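PDB 3Q1N: galactose mutarotase related enzyme from Lactobacillus casei, which probably binds a sugar and may interconvert its alpha and beta anomers, as aldose 1-epimerases do. Local coordinates for residues 46-51 with 113-118; 146-149 with 155-158; 241-244 with 248-251. All blocks are in the same frame, centred on the assembly; numbering follows the deposited sequence. Where two conformers were deposited one is given.

All three contacts tie into one antiparallel sheet, the one that holds strands 48-49, 136-147, 238-242 and 251-258. Contact 1 joins strand 48-49 of this sheet to strand 109-118 of the nine-stranded sheet, near the middle of the chain, whereas contacts 2 and 3 lie farther out in the loops at one end of the fold. The centre of contact 1 is about 24 Å from that of contact 2 and about 21 Å from that of contact 3. Contacts 2 and 3 touch, their centres about 8 Å apart: Val148 N probably bonds to Pro250 O, and the Phe156 ring packs on Ser243. Trp242 in contact 3 lies near bound ethanediol and nitrate, which may mark a pocket.

Contact 1: residues 46-51 with 113-118; sequences APILFP and VTYMLT. With EDO (1,2-ethanediol), chain T.
Two antiparallel sheets of the aldose epimerase fold meet where Ile48, on the short strand 48-49, points at Val113 and Tyr115 of strand 109-118. The backbones stay well apart, with Ile48 CA 9.7 Å from Val113 CA, and the side chains span the gap. Ile48 CG1 lies anti to the carbonyl carbon (chi1 -66°) and the chain then runs on extended (chi2 172°), which makes CD1 the atom that reaches farthest. It comes tip to tip against Val113, with Ile48 CD1 3.9 Å from Val113 CG2; each of these residues was modelled in two conformers, and the distance belongs to one pair. Ile48 CD1 also lies 3.9 Å from Tyr115 OH, the two side chains arriving from opposite directions.

This is face-to-face packing of beta-sheets, as in the large sandwich of galactose mutarotase relatives: strand 48-49 pairs with strand 136-147, and strand 109-118 belongs to the nine-stranded sheet. Leu140 of the first sheet packs against Ile48, while Val124 of the second touches both Val113 and Tyr115. The phenol oxygen of Tyr115 is buried yet satisfied, because it bonds to the backbone oxygen of Ala19, a residue that Ile48 touches as well; that bond helps fix where the ring ends. Thr114, between the two inward residues, projects from the other side of its strand.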
ATOM      1  N   ALA A  46       4.880  -2.860   6.550  1.00 14.19           N
ATOM      2  CA  ALA A  46       4.185  -2.918   5.245  1.00 14.13           C
ATOM      3  C   ALA A  46       2.730  -3.387   5.383  1.00 14.36           C
ATOM      4  O   ALA A  46       2.357  -4.478   4.872  1.00 14.12           O
ATOM      5  CB  ALA A  46       5.001  -3.852   4.247  1.00 13.76           C
ATOM      6  N   PRO A  47       1.910  -2.594   6.087  1.00 14.81           N
ATOM      7  CA  PRO A  47       0.541  -3.057   6.297  1.00 14.81           C
ATOM      8  C   PRO A  47      -0.338  -3.201   5.055  1.00 14.98           C
ATOM      9  O   PRO A  47      -0.165  -2.487   4.028  1.00 14.47           O
ATOM     10  CB  PRO A  47      -0.093  -1.990   7.196  1.00 15.80           C
ATOM     11  CG  PRO A  47       1.019  -1.119   7.659  1.00 15.78           C
ATOM     12  CD  PRO A  47       2.195  -1.317   6.762  1.00 14.47           C
ATOM     13  N   ILE A  48      -1.313  -4.107   5.203  1.00 13.91           N
ATOM     14  CA  ILE A  48      -2.410  -4.211   4.264  0.75 14.26           C
ATOM     15  C   ILE A  48      -3.509  -3.259   4.700  1.00 14.76           C
ATOM     16  O   ILE A  48      -3.813  -3.163   5.912  1.00 15.66           O
ATOM     17  CB  ILE A  48      -2.946  -5.670   4.179  0.75 13.64           C
ATOM     18  CG1 ILE A  48      -1.869  -6.571   3.580  0.75 12.78           C
ATOM     19  CG2 ILE A  48      -4.253  -5.708   3.304  0.75 13.40           C
ATOM     20  CD1 ILE A  48      -2.203  -8.101   3.606  0.75 12.99           C
ATOM     21  N   LEU A  49      -4.097  -2.563   3.731  1.00 14.09           N
ATOM     22  CA  LEU A  49      -5.130  -1.530   3.949  1.00 14.55           C
ATOM     23  C   LEU A  49      -6.434  -2.045   3.349  1.00 14.21           C
ATOM     24  O   LEU A  49      -6.580  -2.114   2.141  1.00 13.95           O
ATOM     25  CB  LEU A  49      -4.706  -0.214   3.288  1.00 14.96           C
ATOM     26  CG  LEU A  49      -3.280   0.289   3.508  1.00 16.38           C
ATOM     27  CD1 LEU A  49      -3.062   1.567   2.679  1.00 16.92           C
ATOM     28  CD2 LEU A  49      -2.992   0.532   4.980  1.00 16.13           C
ATOM     29  N   PHE A  50      -7.371  -2.448   4.202  1.00 13.97           N
ATOM     30  CA  PHE A  50      -8.676  -2.943   3.725  1.00 13.56           C
ATOM     31  C   PHE A  50      -9.661  -2.832   4.874  1.00 13.50           C
ATOM     32  O   PHE A  50      -9.296  -3.103   5.983  1.00 12.91           O
ATOM     33  CB  PHE A  50      -8.587  -4.425   3.316  1.00 13.53           C
ATOM     34  CG  PHE A  50      -9.924  -5.074   2.993  1.00 13.55           C
ATOM     35  CD1 PHE A  50     -10.427  -5.029   1.689  1.00 13.71           C
ATOM     36  CD2 PHE A  50     -10.670  -5.746   3.978  1.00 14.47           C
ATOM     37  CE1 PHE A  50     -11.627  -5.621   1.352  1.00 14.71           C
ATOM     38  CE2 PHE A  50     -11.887  -6.368   3.639  1.00 14.07           C
ATOM     39  CZ  PHE A  50     -12.365  -6.299   2.323  1.00 14.78           C
ATOM     40  N   PRO A  51     -10.913  -2.437   4.590  1.00 12.68           N
ATOM     41  CA  PRO A  51     -11.553  -2.053   3.336  1.00 12.91           C
ATOM     42  C   PRO A  51     -11.495  -0.548   3.028  1.00 12.89           C
ATOM     43  O   PRO A  51     -12.222  -0.074   2.157  1.00 13.08           O
ATOM     44  CB  PRO A  51     -12.995  -2.533   3.532  1.00 13.12           C
ATOM     45  CG  PRO A  51     -13.234  -2.316   4.968  1.00 13.34           C
ATOM     46  CD  PRO A  51     -11.906  -2.585   5.672  1.00 13.30           C
ATOM     47  N   VAL A 113      -4.403 -13.496   0.523  1.00 14.26           N
ATOM     48  CA  VAL A 113      -3.148 -12.956   0.025  0.50 14.06           C
ATOM     49  C   VAL A 113      -2.133 -14.101  -0.111  1.00 14.36           C
ATOM     50  O   VAL A 113      -1.887 -14.808   0.869  1.00 14.61           O
ATOM     51  CB  VAL A 113      -2.621 -11.880   1.032  0.50 13.84           C
ATOM     52  CG1 VAL A 113      -1.427 -11.115   0.475  0.50 14.29           C
ATOM     53  CG2 VAL A 113      -3.767 -10.935   1.465  0.50 13.13           C
ATOM     54  N   THR A 114      -1.528 -14.269  -1.289  1.00 14.61           N
ATOM     55  CA  THR A 114      -0.533 -15.289  -1.513  1.00 15.31           C
ATOM     56  C   THR A 114       0.785 -14.606  -1.828  1.00 14.85           C
ATOM     57  O   THR A 114       0.813 -13.716  -2.683  1.00 15.78           O
ATOM     58  CB  THR A 114      -0.951 -16.268  -2.642  1.00 16.17           C
ATOM     59  OG1 THR A 114      -2.101 -17.002  -2.203  1.00 16.67           O
ATOM     60  CG2 THR A 114       0.208 -17.262  -2.977  1.00 17.67           C
ATOM     61  N   TYR A 115       1.830 -14.981  -1.070  1.00 15.23           N
ATOM     62  CA  TYR A 115       3.173 -14.442  -1.263  1.00 14.72           C
ATOM     63  C   TYR A 115       4.015 -15.522  -1.902  1.00 14.92           C
ATOM     64  O   TYR A 115       3.962 -16.658  -1.463  1.00 15.35           O
ATOM     65  CB  TYR A 115       3.804 -14.046   0.054  1.00 14.63           C
ATOM     66  CG  TYR A 115       3.112 -12.913   0.776  1.00 15.07           C
ATOM     67  CD1 TYR A 115       3.416 -11.597   0.469  1.00 14.40           C
ATOM     68  CD2 TYR A 115       2.169 -13.170   1.758  1.00 15.05           C
ATOM     69  CE1 TYR A 115       2.823 -10.548   1.145  1.00 16.20           C
ATOM     70  CE2 TYR A 115       1.536 -12.107   2.420  1.00 15.52           C
ATOM     71  CZ  TYR A 115       1.873 -10.813   2.093  1.00 15.88           C
ATOM     72  OH  TYR A 115       1.271  -9.735   2.707  1.00 17.87           O
HETATM   73  N   MSE A 116       4.827 -15.166  -2.893  1.00 15.39           N
HETATM   74  CA  MSE A 116       5.759 -16.117  -3.460  0.67 15.70           C
HETATM   75  C   MSE A 116       7.054 -15.415  -3.870  1.00 15.87           C
HETATM   76  O   MSE A 116       7.022 -14.376  -4.551  1.00 16.35           O
HETATM   77  CB  MSE A 116       5.120 -16.816  -4.669  0.67 16.06           C
HETATM   78  CG  MSE A 116       5.971 -17.946  -5.203  0.67 14.71           C
HETATM   79 SE   MSE A 116       5.249 -18.743  -6.808  0.50 14.34          SE
HETATM   80  CE  MSE A 116       3.776 -17.607  -7.301  0.67 18.45           C
ATOM     81  N   LEU A 117       8.182 -15.979  -3.426  1.00 16.35           N
ATOM     82  CA  LEU A 117       9.498 -15.512  -3.844  1.00 15.71           C
ATOM     83  C   LEU A 117       9.915 -16.247  -5.116  1.00 16.58           C
ATOM     84  O   LEU A 117       9.674 -17.464  -5.269  1.00 16.80           O
ATOM     85  CB  LEU A 117      10.554 -15.738  -2.773  1.00 15.98           C
ATOM     86  CG  LEU A 117      10.450 -14.831  -1.559  1.00 15.90           C
ATOM     87  CD1 LEU A 117      11.312 -15.386  -0.394  1.00 18.16           C
ATOM     88  CD2 LEU A 117      10.729 -13.303  -1.970  1.00 14.85           C
ATOM     89  N   THR A 118      10.488 -15.478  -6.029  1.00 16.17           N
ATOM     90  CA  THR A 118      10.997 -15.945  -7.324  1.00 17.43           C
ATOM     91  C   THR A 118      12.387 -15.389  -7.519  1.00 17.46           C
ATOM     92  O   THR A 118      12.898 -14.621  -6.691  1.00 16.77           O
ATOM     93  CB  THR A 118      10.111 -15.405  -8.505  1.00 17.47           C
ATOM     94  OG1 THR A 118      10.281 -13.979  -8.607  1.00 19.61           O
ATOM     95  CG2 THR A 118       8.627 -15.792  -8.302  1.00 20.45           C
TER
HETATM   96  C1  EDO T 312      -4.536 -15.575  -2.251  1.00 27.91           C
HETATM   97  O1  EDO T 312      -4.724 -16.851  -2.783  1.00 29.65           O
HETATM   98  C2  EDO T 312      -5.203 -14.539  -3.154  1.00 24.85           C
HETATM   99  O2  EDO T 312      -4.849 -14.571  -4.504  1.00 31.01           O

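Contact 2: residues 146-149 with 155-158; sequences FNVG and SFDD. With EDO (1,2-ethanediol), chain I; EDO (1,2-ethanediol), chain L.
The chain leaves strand 136-147 at Val148 and Gly149, loops round, and returns so that Gly149 and Asp157 lie side by side, their CA atoms 5.6 Å apart. One backbone hydrogen bond closes the loop: Asp157 N donates to Gly149 O over 3.0 Å, with an N-H...O angle of 151° and the donor tilted 28° from the carbonyl plane. Asp157 is also the centre of an inverse gamma turn, in which Asp158 N bonds to Phe156 O at 3.0 Å. Asp157 CB rests 3.3 Å from Gly149 O, beside the bond made by its own backbone N.

Inside the loop Val148 and Phe156 meet at a slant. Val148 CG1 lies anti to the carbonyl carbon (chi1 -61°), which puts CG2 between the backbone N and the carbonyl carbon, and Val148 CG2 touches Phe156 CD1 at 3.8 Å; the Phe156 ring also stacks with His200 and, like Val148, packs on Ile252 of strand 251-258. Asp157 OD2 bonds to His225 NE2 and takes a further bond of 3.1 Å from O1 of a bound ethanediol. A second ethanediol donates from O2 to Asn147 O at 2.9 Å. With Gly149 N held by Tyr159 OH and Gly149 O by Asp157, the glycine is gripped at both ends. The bond between Asp157 OD2 and His225 NE2 would probably favour a protonated His225.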
ATOM      1  N   PHE A 146      10.297   1.207   2.376  1.00 14.11           N
ATOM      2  CA  PHE A 146      11.576   0.717   1.895  1.00 15.23           C
ATOM      3  C   PHE A 146      12.727   1.519   2.445  1.00 14.96           C
ATOM      4  O   PHE A 146      12.709   2.759   2.437  1.00 14.90           O
ATOM      5  CB  PHE A 146      11.623   0.803   0.379  1.00 15.16           C
ATOM      6  CG  PHE A 146      10.621  -0.100  -0.290  1.00 15.46           C
ATOM      7  CD1 PHE A 146      10.803  -1.478  -0.269  1.00 16.35           C
ATOM      8  CD2 PHE A 146       9.469   0.416  -0.844  1.00 16.43           C
ATOM      9  CE1 PHE A 146       9.886  -2.330  -0.863  1.00 17.49           C
ATOM     10  CE2 PHE A 146       8.526  -0.433  -1.424  1.00 15.64           C
ATOM     11  CZ  PHE A 146       8.726  -1.796  -1.436  1.00 14.66           C
ATOM     12  N   ASN A 147      13.735   0.811   2.913  1.00 15.89           N
ATOM     13  CA  ASN A 147      14.963   1.488   3.395  1.00 16.32           C
ATOM     14  C   ASN A 147      15.618   2.276   2.244  1.00 17.09           C
ATOM     15  O   ASN A 147      15.647   1.790   1.095  1.00 17.51           O
ATOM     16  CB  ASN A 147      15.933   0.478   3.957  1.00 16.84           C
ATOM     17  CG  ASN A 147      15.391  -0.191   5.190  1.00 17.74           C
ATOM     18  OD1 ASN A 147      15.032   0.495   6.144  1.00 17.40           O
ATOM     19  ND2 ASN A 147      15.273  -1.522   5.164  1.00 17.06           N
ATOM     20  N   VAL A 148      16.115   3.483   2.577  1.00 17.01           N
ATOM     21  CA  VAL A 148      16.886   4.337   1.656  1.00 17.25           C
ATOM     22  C   VAL A 148      18.080   4.967   2.351  1.00 17.58           C
ATOM     23  O   VAL A 148      18.073   5.150   3.555  1.00 17.52           O
ATOM     24  CB  VAL A 148      16.011   5.461   1.007  1.00 17.31           C
ATOM     25  CG1 VAL A 148      14.860   4.837   0.187  1.00 17.30           C
ATOM     26  CG2 VAL A 148      15.467   6.433   2.071  1.00 18.20           C
ATOM     27  N   GLY A 149      19.122   5.253   1.568  1.00 17.62           N
ATOM     28  CA  GLY A 149      20.268   5.955   2.072  1.00 18.70           C
ATOM     29  C   GLY A 149      20.021   7.445   2.220  1.00 18.77           C
ATOM     30  O   GLY A 149      19.298   8.067   1.452  1.00 18.62           O
ATOM     31  N   SER A 155      19.130  14.318   4.475  1.00 22.42           N
ATOM     32  CA  SER A 155      18.262  14.366   3.306  0.50 21.12           C
ATOM     33  C   SER A 155      18.335  13.046   2.547  1.00 20.03           C
ATOM     34  O   SER A 155      19.322  12.294   2.656  1.00 19.38           O
ATOM     35  CB  SER A 155      18.647  15.523   2.381  0.50 21.55           C
ATOM     36  OG  SER A 155      19.972  15.385   1.936  0.50 21.11           O
ATOM     37  N   PHE A 156      17.284  12.750   1.771  1.00 18.92           N
ATOM     38  CA  PHE A 156      17.305  11.528   0.971  1.00 18.30           C
ATOM     39  C   PHE A 156      18.468  11.627  -0.032  1.00 17.82           C
ATOM     40  O   PHE A 156      18.715  12.681  -0.622  1.00 18.05           O
ATOM     41  CB  PHE A 156      15.988  11.279   0.240  1.00 17.90           C
ATOM     42  CG  PHE A 156      14.801  11.148   1.141  1.00 17.50           C
ATOM     43  CD1 PHE A 156      14.763  10.157   2.120  1.00 18.31           C
ATOM     44  CD2 PHE A 156      13.732  12.005   0.999  1.00 17.81           C
ATOM     45  CE1 PHE A 156      13.663  10.023   2.953  1.00 19.41           C
ATOM     46  CE2 PHE A 156      12.615  11.899   1.855  1.00 18.56           C
ATOM     47  CZ  PHE A 156      12.588  10.896   2.818  1.00 17.62           C
ATOM     48  N   ASP A 157      19.203  10.533  -0.229  1.00 17.02           N
ATOM     49  CA  ASP A 157      20.422  10.606  -1.067  1.00 17.43           C
ATOM     50  C   ASP A 157      20.162  10.401  -2.558  1.00 17.71           C
ATOM     51  O   ASP A 157      20.531   9.360  -3.133  1.00 18.04           O
ATOM     52  CB  ASP A 157      21.459   9.600  -0.570  1.00 17.06           C
ATOM     53  CG  ASP A 157      22.820   9.759  -1.229  1.00 18.23           C
ATOM     54  OD1 ASP A 157      23.090  10.846  -1.811  1.00 18.80           O
ATOM     55  OD2 ASP A 157      23.650   8.803  -1.134  1.00 19.31           O
ATOM     56  N   ASP A 158      19.545  11.406  -3.173  1.00 18.20           N
ATOM     57  CA  ASP A 158      19.289  11.440  -4.614  1.00 18.50           C
ATOM     58  C   ASP A 158      18.456  10.247  -5.124  1.00 18.11           C
ATOM     59  O   ASP A 158      18.803   9.603  -6.102  1.00 17.63           O
ATOM     60  CB  ASP A 158      20.611  11.590  -5.374  1.00 19.40           C
ATOM     61  CG  ASP A 158      21.364  12.854  -4.982  1.00 21.98           C
ATOM     62  OD1 ASP A 158      20.691  13.842  -4.553  1.00 24.69           O
ATOM     63  OD2 ASP A 158      22.606  12.845  -5.111  1.00 26.28           O
TER
HETATM   64  C1  EDO I 301      15.015  -0.408  -1.375  0.50 17.52           C
HETATM   65  O1  EDO I 301      16.321  -0.976  -1.276  0.50 16.62           O
HETATM   66  C2  EDO I 301      15.029   0.789  -2.312  0.50 17.28           C
HETATM   67  O2  EDO I 301      15.905   1.805  -1.800  0.50 18.35           O
HETATM   68  C1  EDO L 304      24.705   7.820   1.873  1.00 39.56           C
HETATM   69  O1  EDO L 304      25.531   7.317   0.794  1.00 39.02           O
HETATM   70  C2  EDO L 304      23.963   6.762   2.715  1.00 39.68           C
HETATM   71  O2  EDO L 304      24.822   5.772   3.339  1.00 41.03           O

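Contact 3: residues 241-244 with 248-251; sequences IWSP and KAPF
Phe251 CG is set between the backbone N and the carbonyl carbon (chi1 76°), which swings the ring over toward Trp242 and Pro244, while Ser243 OG, anti to the backbone N, reaches the Phe251 carbonyl. Ser243 OG donates to Phe251 O at 2.8 Å, with a C=O...O angle of 162°, so the hydroxyl stands almost straight off the end of the carbonyl. The Phe251 ring presents its edge to Trp242: CZ3 of the indole lies in its plane, 3.7 Å from Phe251 CE1. The two ring planes are inclined at 54°. Pro244 crosses Phe251 at about a right angle, its CD 3.3 Å from Phe251 CZ. Pro244 CD is also 3.9 Å from Ala249 CB, which fills the corner between the proline and the serine.

These residues close the beta-hairpin of strands 238-242 and 251-258 at the base of its connecting loop. The indole of Trp242 also meets His143 and Trp42. An alanine in place of Phe251 would probably take away the ring that Trp242 CZ3 and Pro244 CD pack on and open a gap at the hairpin's end.

A water is bound in the loop, donating to Ser243 OG at 2.8 Å and to Pro244 O at 2.7 Å while accepting from Ala249 N at 3.1 Å. Ser243 OG therefore gives one hydrogen bond and receives another, and this buried hydroxyl joins both arms of the hairpin through the carbonyl and the water.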
ATOM      1  N   ILE A 241       3.476   7.827  -2.550  1.00 16.14           N
ATOM      2  CA  ILE A 241       4.791   7.975  -1.942  0.50 16.51           C
ATOM      3  C   ILE A 241       4.621   8.727  -0.625  1.00 16.66           C
ATOM      4  O   ILE A 241       3.897   9.733  -0.563  1.00 16.98           O
ATOM      5  CB  ILE A 241       5.757   8.740  -2.862  0.50 16.92           C
ATOM      6  CG1 ILE A 241       5.771   8.125  -4.273  0.50 16.56           C
ATOM      7  CG2 ILE A 241       7.184   8.745  -2.273  0.50 16.50           C
ATOM      8  CD1 ILE A 241       4.763   8.771  -5.263  0.50 16.99           C
ATOM      9  N   TRP A 242       5.273   8.233   0.423  1.00 16.90           N
ATOM     10  CA  TRP A 242       5.152   8.795   1.794  1.00 17.43           C
ATOM     11  C   TRP A 242       6.419   8.578   2.605  1.00 17.60           C
ATOM     12  O   TRP A 242       7.055   7.548   2.505  1.00 16.70           O
ATOM     13  CB  TRP A 242       3.956   8.168   2.544  1.00 17.39           C
ATOM     14  CG  TRP A 242       3.899   8.573   3.967  1.00 19.20           C
ATOM     15  CD1 TRP A 242       3.528   9.795   4.479  1.00 20.95           C
ATOM     16  CD2 TRP A 242       4.293   7.783   5.079  1.00 17.45           C
ATOM     17  NE1 TRP A 242       3.654   9.793   5.843  1.00 20.94           N
ATOM     18  CE2 TRP A 242       4.107   8.565   6.238  1.00 21.28           C
ATOM     19  CE3 TRP A 242       4.761   6.466   5.215  1.00 18.68           C
ATOM     20  CZ2 TRP A 242       4.392   8.081   7.518  1.00 19.09           C
ATOM     21  CZ3 TRP A 242       5.013   5.981   6.466  1.00 19.17           C
ATOM     22  CH2 TRP A 242       4.835   6.797   7.616  1.00 21.84           C
ATOM     23  N   SER A 243       6.812   9.594   3.364  1.00 18.11           N
ATOM     24  CA  SER A 243       7.807   9.451   4.419  1.00 18.77           C
ATOM     25  C   SER A 243       7.431  10.410   5.532  1.00 19.72           C
ATOM     26  O   SER A 243       6.918  11.487   5.252  1.00 20.59           O
ATOM     27  CB  SER A 243       9.194   9.797   3.908  1.00 19.25           C
ATOM     28  OG  SER A 243      10.156   9.362   4.834  1.00 17.60           O
ATOM     29  N   PRO A 244       7.627  10.004   6.783  1.00 21.00           N
ATOM     30  CA  PRO A 244       7.191  10.842   7.901  1.00 22.07           C
ATOM     31  C   PRO A 244       7.561  12.322   7.731  1.00 23.41           C
ATOM     32  O   PRO A 244       8.741  12.683   7.521  1.00 23.04           O
ATOM     33  CB  PRO A 244       7.938  10.242   9.086  1.00 21.83           C
ATOM     34  CG  PRO A 244       8.001   8.757   8.754  1.00 22.20           C
ATOM     35  CD  PRO A 244       8.188   8.716   7.241  1.00 20.62           C
ATOM     36  N   LYS A 248      13.460  13.051   9.570  1.00 27.00           N
ATOM     37  CA  LYS A 248      14.511  12.570   8.678  0.50 26.57           C
ATOM     38  C   LYS A 248      14.540  11.017   8.706  1.00 25.11           C
ATOM     39  O   LYS A 248      15.563  10.414   9.053  1.00 24.95           O
ATOM     40  CB  LYS A 248      15.863  13.164   9.108  0.50 27.41           C
ATOM     41  CG  LYS A 248      15.867  14.701   9.348  0.50 29.61           C
ATOM     42  CD  LYS A 248      16.815  15.472   8.420  0.50 32.01           C
ATOM     43  CE  LYS A 248      17.339  16.784   9.084  0.50 34.04           C
ATOM     44  NZ  LYS A 248      18.801  16.789   9.544  1.00 34.54           N
ATOM     45  N   ALA A 249      13.435  10.379   8.320  1.00 23.52           N
ATOM     46  CA  ALA A 249      13.367   8.933   8.341  1.00 22.53           C
ATOM     47  C   ALA A 249      14.224   8.372   7.209  1.00 21.47           C
ATOM     48  O   ALA A 249      14.197   8.913   6.109  1.00 21.68           O
ATOM     49  CB  ALA A 249      11.936   8.451   8.194  1.00 21.87           C
ATOM     50  N   PRO A 250      14.969   7.297   7.475  1.00 20.82           N
ATOM     51  CA  PRO A 250      15.793   6.628   6.453  1.00 19.95           C
ATOM     52  C   PRO A 250      14.971   5.604   5.666  1.00 18.53           C
ATOM     53  O   PRO A 250      15.420   4.478   5.424  1.00 17.64           O
ATOM     54  CB  PRO A 250      16.877   5.946   7.303  1.00 20.70           C
ATOM     55  CG  PRO A 250      16.117   5.579   8.560  1.00 20.91           C
ATOM     56  CD  PRO A 250      15.175   6.704   8.822  1.00 21.55           C
ATOM     57  N   PHE A 251      13.750   5.985   5.327  1.00 16.83           N
ATOM     58  CA  PHE A 251      12.867   5.149   4.457  1.00 15.98           C
ATOM     59  C   PHE A 251      11.910   5.990   3.638  1.00 15.51           C
ATOM     60  O   PHE A 251      11.619   7.122   3.974  1.00 16.14           O
ATOM     61  CB  PHE A 251      12.120   4.077   5.280  1.00 16.15           C
ATOM     62  CG  PHE A 251      10.938   4.585   6.105  1.00 16.14           C
ATOM     63  CD1 PHE A 251       9.689   4.869   5.527  1.00 15.48           C
ATOM     64  CD2 PHE A 251      11.063   4.737   7.478  1.00 16.01           C
ATOM     65  CE1 PHE A 251       8.599   5.293   6.315  1.00 17.13           C
ATOM     66  CE2 PHE A 251       9.967   5.153   8.263  1.00 17.53           C
ATOM     67  CZ  PHE A 251       8.770   5.451   7.686  1.00 17.14           C
TER
HETATM   68  O   HOH W   1      10.966  11.346   6.700  1.00 20.60           O